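Local coordinates for protein BONZAI 1 (Arabidopsis thaliana, PDB 6KXT), which shows calcium-dependent phospholipid binding and acts as a negative regulator of cell death and defence responses in Arabidopsis, the domain described here being its second C2 domain, at residues S13-F18 with W64-L69; I117-P122 with S133-D138; D33-V38 with T53-N58. One frame throughout, in Å; residues are numbered along the deposited sequence.

Interaction 1: S13-F18 with W64-L69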
loop_
_atom_site.group_PDB
_atom_site.type_symbol
_atom_site.label_atom_id
_atom_site.label_comp_id
_atom_site.label_asym_id
_atom_site.label_seq_id
_atom_site.Cartn_x
_atom_site.Cartn_y
_atom_site.Cartn_z
ATOM N N SER A 13 10.740 4.649 -12.349
ATOM C CA SER A 13 10.752 3.773 -11.156
ATOM C C SER A 13 10.420 4.661 -9.962
ATOM O O SER A 13 11.048 5.710 -9.780
ATOM C CB SER A 13 12.062 3.102 -10.967
ATOM O OG SER A 13 12.098 2.298 -9.816
ATOM N N THR A 14 9.405 4.260 -9.178
ATOM C CA THR A 14 8.955 5.042 -8.018
ATOM C C THR A 14 9.430 4.352 -6.730
ATOM O O THR A 14 9.082 3.166 -6.518
ATOM C CB THR A 14 7.440 5.231 -8.053
ATOM O OG1 THR A 14 7.089 5.834 -9.300
ATOM C CG2 THR A 14 6.959 6.120 -6.935
ATOM N N GLU A 15 10.149 5.076 -5.897
ATOM C CA GLU A 15 10.579 4.585 -4.574
ATOM C C GLU A 15 9.622 5.184 -3.541
ATOM O O GLU A 15 9.465 6.426 -3.480
ATOM C CB GLU A 15 12.018 5.036 -4.341
ATOM C CG GLU A 15 12.495 4.615 -2.965
ATOM C CD GLU A 15 13.934 4.987 -2.653
ATOM O OE1 GLU A 15 14.616 5.492 -3.562
ATOM O OE2 GLU A 15 14.361 4.747 -1.527
ATOM N N ILE A 16 9.038 4.349 -2.693
ATOM C CA ILE A 16 8.013 4.773 -1.711
ATOM C C ILE A 16 8.336 4.213 -0.348
ATOM O O ILE A 16 8.605 3.003 -0.213
ATOM C CB ILE A 16 6.588 4.339 -2.129
ATOM C CG1 ILE A 16 6.288 4.771 -3.568
ATOM C CG2 ILE A 16 5.587 4.894 -1.100
ATOM C CD1 ILE A 16 4.856 4.528 -4.028
ATOM N N VAL A 17 8.341 5.067 0.660
ATOM C CA VAL A 17 8.403 4.646 2.087
ATOM C C VAL A 17 6.984 4.841 2.624
ATOM O O VAL A 17 6.476 5.990 2.670
ATOM C CB VAL A 17 9.447 5.411 2.911
ATOM C CG1 VAL A 17 9.273 5.103 4.399
ATOM C CG2 VAL A 17 10.862 5.102 2.438
ATOM N N PHE A 18 6.349 3.765 3.036
ATOM C CA PHE A 18 5.035 3.716 3.687
ATOM C C PHE A 18 5.171 3.659 5.195
ATOM O O PHE A 18 6.087 3.039 5.734
ATOM C CB PHE A 18 4.261 2.478 3.235
ATOM C CG PHE A 18 3.831 2.481 1.791
ATOM C CD1 PHE A 18 2.797 3.318 1.390
ATOM C CD2 PHE A 18 4.373 1.612 0.870
ATOM C CE1 PHE A 18 2.308 3.261 0.087
ATOM C CE2 PHE A 18 3.875 1.554 -0.429
ATOM C CZ PHE A 18 2.862 2.395 -0.815
ATOM N N TRP A 64 8.211 1.136 6.985
ATOM C CA TRP A 64 8.903 0.029 6.304
ATOM C C TRP A 64 10.067 0.558 5.466
ATOM O O TRP A 64 10.103 1.784 5.169
ATOM C CB TRP A 64 7.914 -0.782 5.439
ATOM C CG TRP A 64 6.950 -1.625 6.209
ATOM C CD1 TRP A 64 7.182 -2.856 6.757
ATOM C CD2 TRP A 64 5.582 -1.293 6.485
ATOM N NE1 TRP A 64 6.036 -3.295 7.354
ATOM C CE2 TRP A 64 5.035 -2.369 7.220
ATOM C CE3 TRP A 64 4.770 -0.172 6.247
ATOM C CZ2 TRP A 64 3.692 -2.405 7.582
ATOM C CZ3 TRP A 64 3.437 -0.198 6.627
ATOM C CH2 TRP A 64 2.910 -1.291 7.304
ATOM N N LYS A 65 10.921 -0.357 5.069
ATOM C CA LYS A 65 12.002 -0.045 4.098
ATOM C C LYS A 65 11.328 0.337 2.792
ATOM O O LYS A 65 10.181 -0.038 2.495
ATOM C CB LYS A 65 12.935 -1.246 3.954
ATOM C CG LYS A 65 13.702 -1.621 5.212
ATOM C CD LYS A 65 14.539 -2.856 5.046
ATOM C CE LYS A 65 15.289 -3.191 6.318
ATOM N NZ LYS A 65 16.280 -4.264 6.077
ATOM N N PRO A 66 12.045 1.090 1.942
ATOM C CA PRO A 66 11.470 1.493 0.683
ATOM C C PRO A 66 11.082 0.314 -0.202
ATOM O O PRO A 66 11.722 -0.745 -0.226
ATOM C CB PRO A 66 12.551 2.309 -0.039
ATOM C CG PRO A 66 13.640 2.539 1.000
ATOM C CD PRO A 66 13.376 1.681 2.210
ATOM N N VAL A 67 9.963 0.505 -0.908
ATOM C CA VAL A 67 9.563 -0.360 -2.024
ATOM C C VAL A 67 9.762 0.382 -3.344
ATOM O O VAL A 67 9.708 1.608 -3.376
ATOM C CB VAL A 67 8.143 -0.901 -1.868
ATOM C CG1 VAL A 67 7.964 -1.652 -0.542
ATOM C CG2 VAL A 67 7.087 0.152 -2.015
ATOM N N PHE A 68 10.003 -0.356 -4.413
ATOM C CA PHE A 68 10.240 0.206 -5.758
ATOM C C PHE A 68 9.178 -0.337 -6.686
ATOM O O PHE A 68 8.984 -1.554 -6.757
ATOM C CB PHE A 68 11.616 -0.221 -6.271
ATOM C CG PHE A 68 12.708 0.328 -5.409
ATOM C CD1 PHE A 68 13.117 -0.354 -4.271
ATOM C CD2 PHE A 68 13.232 1.579 -5.656
ATOM C CE1 PHE A 68 14.028 0.205 -3.392
ATOM C CE2 PHE A 68 14.195 2.107 -4.812
ATOM C CZ PHE A 68 14.600 1.417 -3.701
ATOM N N LEU A 69 8.436 0.541 -7.318
ATOM C CA LEU A 69 7.347 0.144 -8.229
ATOM C C LEU A 69 7.584 0.726 -9.623
ATOM O O LEU A 69 7.750 1.950 -9.778
ATOM C CB LEU A 69 6.027 0.651 -7.656
ATOM C CG LEU A 69 5.560 -0.040 -6.388
ATOM C CD1 LEU A 69 4.426 0.726 -5.725
ATOM C CD2 LEU A 69 5.167 -1.494 -6.668
HETATM O O HOH W 1 6.760 4.026 -11.436
HETATM O O HOH W 2 7.693 1.273 2.099
#

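Interaction 2: I117-P122 with S133-D138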
loop_
_atom_site.group_PDB
_atom_site.type_symbol
_atom_site.label_atom_id
_atom_site.label_comp_id
_atom_site.label_asym_id
_atom_site.label_seq_id
_atom_site.Cartn_x
_atom_site.Cartn_y
_atom_site.Cartn_z
ATOM N N ILE A 117 -4.284 8.485 4.587
ATOM C CA ILE A 117 -5.530 7.861 4.062
ATOM C C ILE A 117 -5.983 6.830 5.098
ATOM O O ILE A 117 -5.185 5.915 5.404
ATOM C CB ILE A 117 -5.356 7.303 2.632
ATOM C CG1 ILE A 117 -6.639 6.610 2.179
ATOM C CG2 ILE A 117 -4.213 6.322 2.481
ATOM C CD1 ILE A 117 -7.727 7.539 1.934
ATOM N N ASN A 118 -7.232 6.933 5.537
ATOM C CA ASN A 118 -7.742 5.935 6.494
ATOM C C ASN A 118 -7.899 4.566 5.812
ATOM O O ASN A 118 -8.397 4.500 4.680
ATOM C CB ASN A 118 -9.042 6.366 7.126
ATOM C CG ASN A 118 -8.824 7.476 8.130
ATOM O OD1 ASN A 118 -8.478 8.600 7.776
ATOM N ND2 ASN A 118 -9.069 7.193 9.403
ATOM N N PHE A 119 -7.494 3.516 6.478
ATOM C CA PHE A 119 -7.798 2.154 6.032
ATOM C C PHE A 119 -9.299 1.905 6.085
ATOM O O PHE A 119 -9.991 2.482 6.940
ATOM C CB PHE A 119 -7.058 1.173 6.919
ATOM C CG PHE A 119 -5.587 1.000 6.636
ATOM C CD1 PHE A 119 -5.151 0.493 5.427
ATOM C CD2 PHE A 119 -4.612 1.332 7.554
ATOM C CE1 PHE A 119 -3.795 0.297 5.139
ATOM C CE2 PHE A 119 -3.264 1.137 7.279
ATOM C CZ PHE A 119 -2.844 0.615 6.061
ATOM N N SER A 120 -9.709 0.958 5.254
ATOM C CA SER A 120 -11.071 0.401 5.412
ATOM C C SER A 120 -11.087 -1.097 5.254
ATOM O O SER A 120 -10.065 -1.721 4.941
ATOM C CB SER A 120 -12.046 1.033 4.477
ATOM O OG SER A 120 -11.769 0.622 3.154
ATOM N N LEU A 121 -12.217 -1.668 5.684
ATOM C CA LEU A 121 -12.419 -3.141 5.576
ATOM C C LEU A 121 -13.648 -3.361 4.721
ATOM O O LEU A 121 -14.683 -2.743 4.987
ATOM C CB LEU A 121 -12.644 -3.758 6.949
ATOM C CG LEU A 121 -11.386 -3.808 7.795
ATOM C CD1 LEU A 121 -11.740 -4.246 9.220
ATOM C CD2 LEU A 121 -10.305 -4.713 7.202
ATOM N N PRO A 122 -13.559 -4.220 3.697
ATOM C CA PRO A 122 -14.747 -4.629 2.956
ATOM C C PRO A 122 -15.736 -5.364 3.879
ATOM O O PRO A 122 -15.304 -6.042 4.763
ATOM C CB PRO A 122 -14.165 -5.586 1.908
ATOM C CG PRO A 122 -12.699 -5.242 1.808
ATOM C CD PRO A 122 -12.332 -4.870 3.210
ATOM N N SER A 133 -7.139 3.688 11.879
ATOM C CA SER A 133 -5.760 3.549 11.393
ATOM C C SER A 133 -5.612 4.241 10.038
ATOM O O SER A 133 -6.582 4.288 9.238
ATOM C CB SER A 133 -5.314 2.147 11.352
ATOM O OG SER A 133 -6.203 1.336 10.588
ATOM N N GLN A 134 -4.419 4.753 9.780
ATOM C CA GLN A 134 -4.060 5.527 8.566
ATOM C C GLN A 134 -2.743 5.075 7.978
ATOM O O GLN A 134 -1.845 4.630 8.689
ATOM C CB GLN A 134 -4.006 7.021 8.844
ATOM C CG GLN A 134 -5.377 7.568 9.240
ATOM C CD GLN A 134 -5.358 8.985 9.734
ATOM O OE1 GLN A 134 -4.453 9.357 10.492
ATOM N NE2 GLN A 134 -6.339 9.769 9.331
ATOM N N LEU A 135 -2.665 5.172 6.658
ATOM C CA LEU A 135 -1.478 4.955 5.837
ATOM C C LEU A 135 -0.966 6.327 5.404
ATOM O O LEU A 135 -1.745 7.192 4.967
ATOM C CB LEU A 135 -1.818 4.133 4.582
ATOM C CG LEU A 135 -0.676 3.837 3.614
ATOM C CD1 LEU A 135 0.306 2.865 4.185
ATOM C CD2 LEU A 135 -1.219 3.283 2.301
ATOM N N PHE A 136 0.315 6.531 5.517
ATOM C CA PHE A 136 1.036 7.736 5.106
ATOM C C PHE A 136 2.129 7.379 4.122
ATOM O O PHE A 136 2.681 6.240 4.132
ATOM C CB PHE A 136 1.627 8.461 6.309
ATOM C CG PHE A 136 0.614 9.078 7.230
ATOM C CD1 PHE A 136 0.016 8.360 8.232
ATOM C CD2 PHE A 136 0.319 10.442 7.112
ATOM C CE1 PHE A 136 -0.954 8.952 9.051
ATOM C CE2 PHE A 136 -0.618 11.024 7.945
ATOM C CZ PHE A 136 -1.244 10.286 8.903
ATOM N N VAL A 137 2.507 8.346 3.286
ATOM C CA VAL A 137 3.550 8.189 2.251
ATOM C C VAL A 137 4.704 9.100 2.696
ATOM O O VAL A 137 4.614 10.332 2.514
ATOM C CB VAL A 137 3.013 8.517 0.856
ATOM C CG1 VAL A 137 4.132 8.330 -0.171
ATOM C CG2 VAL A 137 1.815 7.649 0.553
ATOM N N ASP A 138 5.679 8.530 3.393
ATOM C CA ASP A 138 6.777 9.322 4.015
ATOM C C ASP A 138 7.742 9.780 2.939
ATOM O O ASP A 138 8.398 10.801 3.095
ATOM C CB ASP A 138 7.559 8.510 5.048
ATOM C CG ASP A 138 6.996 8.533 6.456
ATOM O OD1 ASP A 138 5.889 9.102 6.652
ATOM O OD2 ASP A 138 7.697 7.966 7.333
#

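Interaction 3: D33-V38 with T53-N58. With SO4 (sulfate ion), chain D.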
loop_
_atom_site.group_PDB
_atom_site.type_symbol
_atom_site.label_atom_id
_atom_site.label_comp_id
_atom_site.label_asym_id
_atom_site.label_seq_id
_atom_site.Cartn_x
_atom_site.Cartn_y
_atom_site.Cartn_z
ATOM N N ASP A 33 1.681 -8.155 13.575
ATOM C CA ASP A 33 3.000 -8.180 12.910
ATOM C C ASP A 33 2.792 -7.750 11.466
ATOM O O ASP A 33 2.651 -8.582 10.579
ATOM C CB ASP A 33 3.605 -9.576 12.951
ATOM C CG ASP A 33 3.684 -10.115 14.366
ATOM O OD1 ASP A 33 4.314 -9.453 15.203
ATOM O OD2 ASP A 33 3.136 -11.246 14.607
ATOM N N PRO A 34 2.694 -6.426 11.209
ATOM C CA PRO A 34 2.201 -5.980 9.929
ATOM C C PRO A 34 3.238 -5.941 8.799
ATOM O O PRO A 34 4.409 -5.742 9.007
ATOM C CB PRO A 34 1.760 -4.541 10.221
ATOM C CG PRO A 34 2.696 -4.092 11.298
ATOM C CD PRO A 34 2.903 -5.334 12.144
ATOM N N PHE A 35 2.697 -6.150 7.623
ATOM C CA PHE A 35 3.358 -5.934 6.333
ATOM C C PHE A 35 2.316 -5.407 5.357
ATOM O O PHE A 35 1.078 -5.481 5.592
ATOM C CB PHE A 35 3.999 -7.251 5.844
ATOM C CG PHE A 35 3.088 -8.376 5.446
ATOM C CD1 PHE A 35 2.445 -9.139 6.403
ATOM C CD2 PHE A 35 2.828 -8.662 4.113
ATOM C CE1 PHE A 35 1.596 -10.172 6.051
ATOM C CE2 PHE A 35 2.012 -9.736 3.753
ATOM C CZ PHE A 35 1.386 -10.474 4.725
ATOM N N LEU A 36 2.856 -4.791 4.289
ATOM C CA LEU A 36 1.996 -4.262 3.202
ATOM C C LEU A 36 2.206 -5.075 1.929
ATOM O O LEU A 36 3.345 -5.511 1.642
ATOM C CB LEU A 36 2.288 -2.798 2.840
ATOM C CG LEU A 36 2.208 -1.782 3.954
ATOM C CD1 LEU A 36 2.530 -0.391 3.405
ATOM C CD2 LEU A 36 0.850 -1.810 4.588
ATOM N N VAL A 37 1.151 -5.248 1.177
ATOM C CA VAL A 37 1.201 -5.836 -0.180
ATOM C C VAL A 37 0.553 -4.816 -1.112
ATOM O O VAL A 37 -0.547 -4.320 -0.856
ATOM C CB VAL A 37 0.451 -7.176 -0.228
ATOM C CG1 VAL A 37 0.428 -7.698 -1.646
ATOM C CG2 VAL A 37 1.077 -8.157 0.767
ATOM N N VAL A 38 1.256 -4.491 -2.195
ATOM C CA VAL A 38 0.716 -3.672 -3.305
ATOM C C VAL A 38 0.330 -4.600 -4.433
ATOM O O VAL A 38 1.157 -5.462 -4.785
ATOM C CB VAL A 38 1.744 -2.642 -3.762
ATOM C CG1 VAL A 38 1.174 -1.786 -4.858
ATOM C CG2 VAL A 38 2.164 -1.749 -2.612
ATOM N N THR A 53 6.242 -5.520 1.567
ATOM C CA THR A 53 7.256 -5.128 2.561
ATOM C C THR A 53 7.678 -6.355 3.374
ATOM O O THR A 53 6.948 -7.382 3.402
ATOM C CB THR A 53 6.765 -4.013 3.487
ATOM O OG1 THR A 53 5.745 -4.520 4.375
ATOM C CG2 THR A 53 6.218 -2.832 2.716
ATOM N N GLU A 54 8.796 -6.184 4.079
ATOM C CA GLU A 54 9.156 -7.045 5.223
ATOM C C GLU A 54 8.073 -6.938 6.304
ATOM O O GLU A 54 7.304 -5.955 6.361
ATOM C CB GLU A 54 10.514 -6.648 5.763
ATOM C CG GLU A 54 10.531 -5.323 6.503
ATOM C CD GLU A 54 10.591 -4.064 5.634
ATOM O OE1 GLU A 54 10.696 -4.181 4.401
ATOM O OE2 GLU A 54 10.531 -2.956 6.220
ATOM N N VAL A 55 8.029 -7.955 7.142
ATOM C CA VAL A 55 7.189 -8.000 8.359
ATOM C C VAL A 55 7.870 -7.228 9.466
ATOM O O VAL A 55 9.079 -7.388 9.663
ATOM C CB VAL A 55 6.931 -9.455 8.768
ATOM C CG1 VAL A 55 6.119 -9.525 10.035
ATOM C CG2 VAL A 55 6.210 -10.182 7.645
ATOM N N ARG A 56 7.125 -6.373 10.156
ATOM C CA ARG A 56 7.637 -5.719 11.373
ATOM C C ARG A 56 6.895 -6.313 12.555
ATOM O O ARG A 56 5.721 -5.988 12.760
ATOM C CB ARG A 56 7.530 -4.195 11.339
ATOM C CG ARG A 56 8.406 -3.576 10.270
ATOM C CD ARG A 56 8.212 -2.080 10.157
ATOM N NE ARG A 56 8.443 -1.404 11.423
ATOM C CZ ARG A 56 9.644 -1.032 11.932
ATOM N NH1 ARG A 56 10.752 -1.149 11.226
ATOM N NH2 ARG A 56 9.650 -0.507 13.151
ATOM N N LYS A 57 7.608 -7.023 13.410
ATOM C CA LYS A 57 6.943 -7.710 14.540
ATOM C C LYS A 57 6.419 -6.716 15.586
ATOM O O LYS A 57 7.155 -5.808 15.966
ATOM C CB LYS A 57 7.954 -8.694 15.166
ATOM C CG LYS A 57 8.361 -9.897 14.328
ATOM C CD LYS A 57 7.343 -10.994 14.397
ATOM C CE LYS A 57 7.194 -11.584 15.795
ATOM N NZ LYS A 57 5.906 -12.302 15.972
ATOM N N ASN A 58 5.183 -6.931 16.029
ATOM C CA ASN A 58 4.612 -6.296 17.238
ATOM C C ASN A 58 4.599 -4.774 17.104
ATOM O O ASN A 58 4.918 -4.026 18.067
ATOM C CB ASN A 58 5.383 -6.767 18.477
ATOM C CG ASN A 58 5.027 -8.196 18.775
ATOM O OD1 ASN A 58 3.855 -8.499 18.920
ATOM N ND2 ASN A 58 6.054 -9.033 18.826
HETATM S S SO4 D . 12.830 0.955 13.961
HETATM O O1 SO4 D . 12.489 0.918 12.591
HETATM O O2 SO4 D . 11.696 0.771 14.811
HETATM O O3 SO4 D . 13.370 2.288 14.164
HETATM O O4 SO4 D . 13.822 -0.061 14.282
#

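Interaction 1: S13-F18 with W64-L69
Glu-15 and Phe-68 pair across one antiparallel sheet of a C2 beta sandwich, a non-hydrogen-bonded pair whose side chains lie side by side, and the shape of the contact differs sharply between the two sides of that sheet. On their side, the extended chain of Glu-15, with CG anti to the backbone N (chi1 177°), fills the hollow between two rings. Its CG lies 3.5 Å from Phe-68 CE2 and 3.7 Å from Pro-66 CB, while OE2 reaches Pro-66 CG at 3.4 Å. The carboxylate is turned 40° from the phenyl plane. Pro-66 is itself a bump set between Glu-15 and Val-17, whose CG2 touches Pro-66 CG.

The buried side carries Thr-14, Ile-16, Val-67 and Leu-69, turned toward the sandwich interior. Here Ile-16 CD1 meets Leu-69 CD1 at 4.2 Å, and Ile-16 CG2 sits 3.6 Å above the centre of the Phe-18 ring. The side chains of Val-67 and Phe-18 cross at about a right angle, with Val-67 CG2 3.8 Å from Phe-18 CE2. Leu-107 of helix 104-113 packs on both Ile-16 and Phe-18.

Paired backbone bonds join Thr-14 with Leu-69 and Ile-16 with Val-67. Beyond Pro-66 the chains part and a water fills the breach, donating to Ile-16 O and Lys-65 O and accepting from Phe-18 N; past it, Trp-64 N closes on Phe-18 O at 3.1 Å.

Interaction 2: I117-P122 with S133-D138
Asn-118 and Gln-134 meet side by side as a non-hydrogen-bonded antiparallel pair, and the contact around them sorts into backbone, polar and apolar parts. The backbone part is short because the strands diverge quickly, their directions differing by 129°. Ile-117 and Leu-135 exchange two N-H...O bonds, each of 2.9 Å, and Phe-119 N adds a third to Ser-133 O.

The main polar side-chain contact is one amide pair. Gln-134 NE2 donates to Asn-118 OD1 over 2.9 Å in an almost straight bond. The acceptor lies in the glutamine amide plane, whereas the donor stands above the asparagine carbonyl plane, the two amides being turned 69° apart. Asn-118 ND2 is also occupied, by Leu-131 O, and the residue thus ties together two neighbouring strands. An alanine here would probably leave Gln-134 NE2 and Leu-131 O without these mates and the glutamine amide freer to turn. A second polar group, Ser-133 OG, lies at the edge of the Phe-119 ring, 3.4 Å from Phe-119 CD2.

Apolar contacts gather on the other side of the sheet. With CG1 of Ile-117 anti to the backbone N (chi1 177°), CG2 falls between N and the carbonyl carbon and meets Leu-135 CB at 3.9 Å. The Phe-119 ring touches Leu-135 CB through CZ, at 4.0 Å.

In the sandwich, strand 117-121 lies between 129-131 and 133-143, Val-137 O accepts from His-111 ND1 of helix 104-113, Cys-20 of strand 13-21 touches Phe-119 and Leu-135, and Val-100 of strand 95-102 in the facing sheet packs against Ile-117 and Phe-119.

Interaction 3: D33-V38 with T53-N58
Thr-53 and Leu-36 form the close-fitting end of a contact in which the loop after strand 48-52 runs back along strand 34-40 of a C2 beta sandwich. The hydroxyl of Thr-53 stands in for a backbone carbonyl. Chi1 of 70° sets OG1 between the backbone N and the carbonyl carbon, where it accepts from Leu-36 N at 2.9 Å and donates to Glu-54 O at 2.9 Å, so that two hydrogen bonds hold the hydroxyl. Thr-53 N in turn bonds to Leu-36 O. Further along, Arg-56 N donates to Pro-34 O over 3.0 Å, and Pro-34 CD presses on Arg-56 O. Val-55 closes the seam with its two methyl groups, CG2 meeting Phe-35 CB at 4.1 Å and CG1 resting near Asp-33 CB. The buried Asp-33 completes this tight part, its OD1 using the anti lone pair to take Asn-58 N at 2.8 Å. It belongs to a Ser-Asp-Pro-Phe sequence, and in many C2 domains the equivalent aspartate binds calcium.

Toward solvent, at the exposed Lys-57 and Asn-58, the fit slackens. Lys-57, bent at chi2 and chi3, makes a weak salt bridge, with NZ 3.3 Å from Asp-33 OD2; the Asp-33 side chain has a second conformer, which makes its polar contacts less certain.

The end of the Arg-56 side chain leads away from the strand. Its NE pairs with Asp-59, and the sulfur of a sulfate ion, probably from the crystallisation liquor, lies at the guanidinium edge, in its plane: Arg-56 NH1 donates to sulfate O1 at 3.0 Å and Arg-56 NH2 to sulfate O2 at 2.9 Å.

In the fold
Along the chain, interaction 3 is nested inside the loop that interaction 1 closes, and interaction 2 follows both. Interactions 1 and 2 belong to one sheet, joined where strands 13-21 and 133-143 run as neighbours, with centres about 16 Å apart on opposite sides of the domain centre. Interaction 3 lies at the other sheet, its centre about 13 Å from that of interaction 1 and 14 Å from that of interaction 2. Trp-64 packs on Leu-36 and Thr-53, while Leu-36 also touches Leu-135 through the interior. The three contacts thus link both layers of one C2 domain through side chains that touch from one contact to the next.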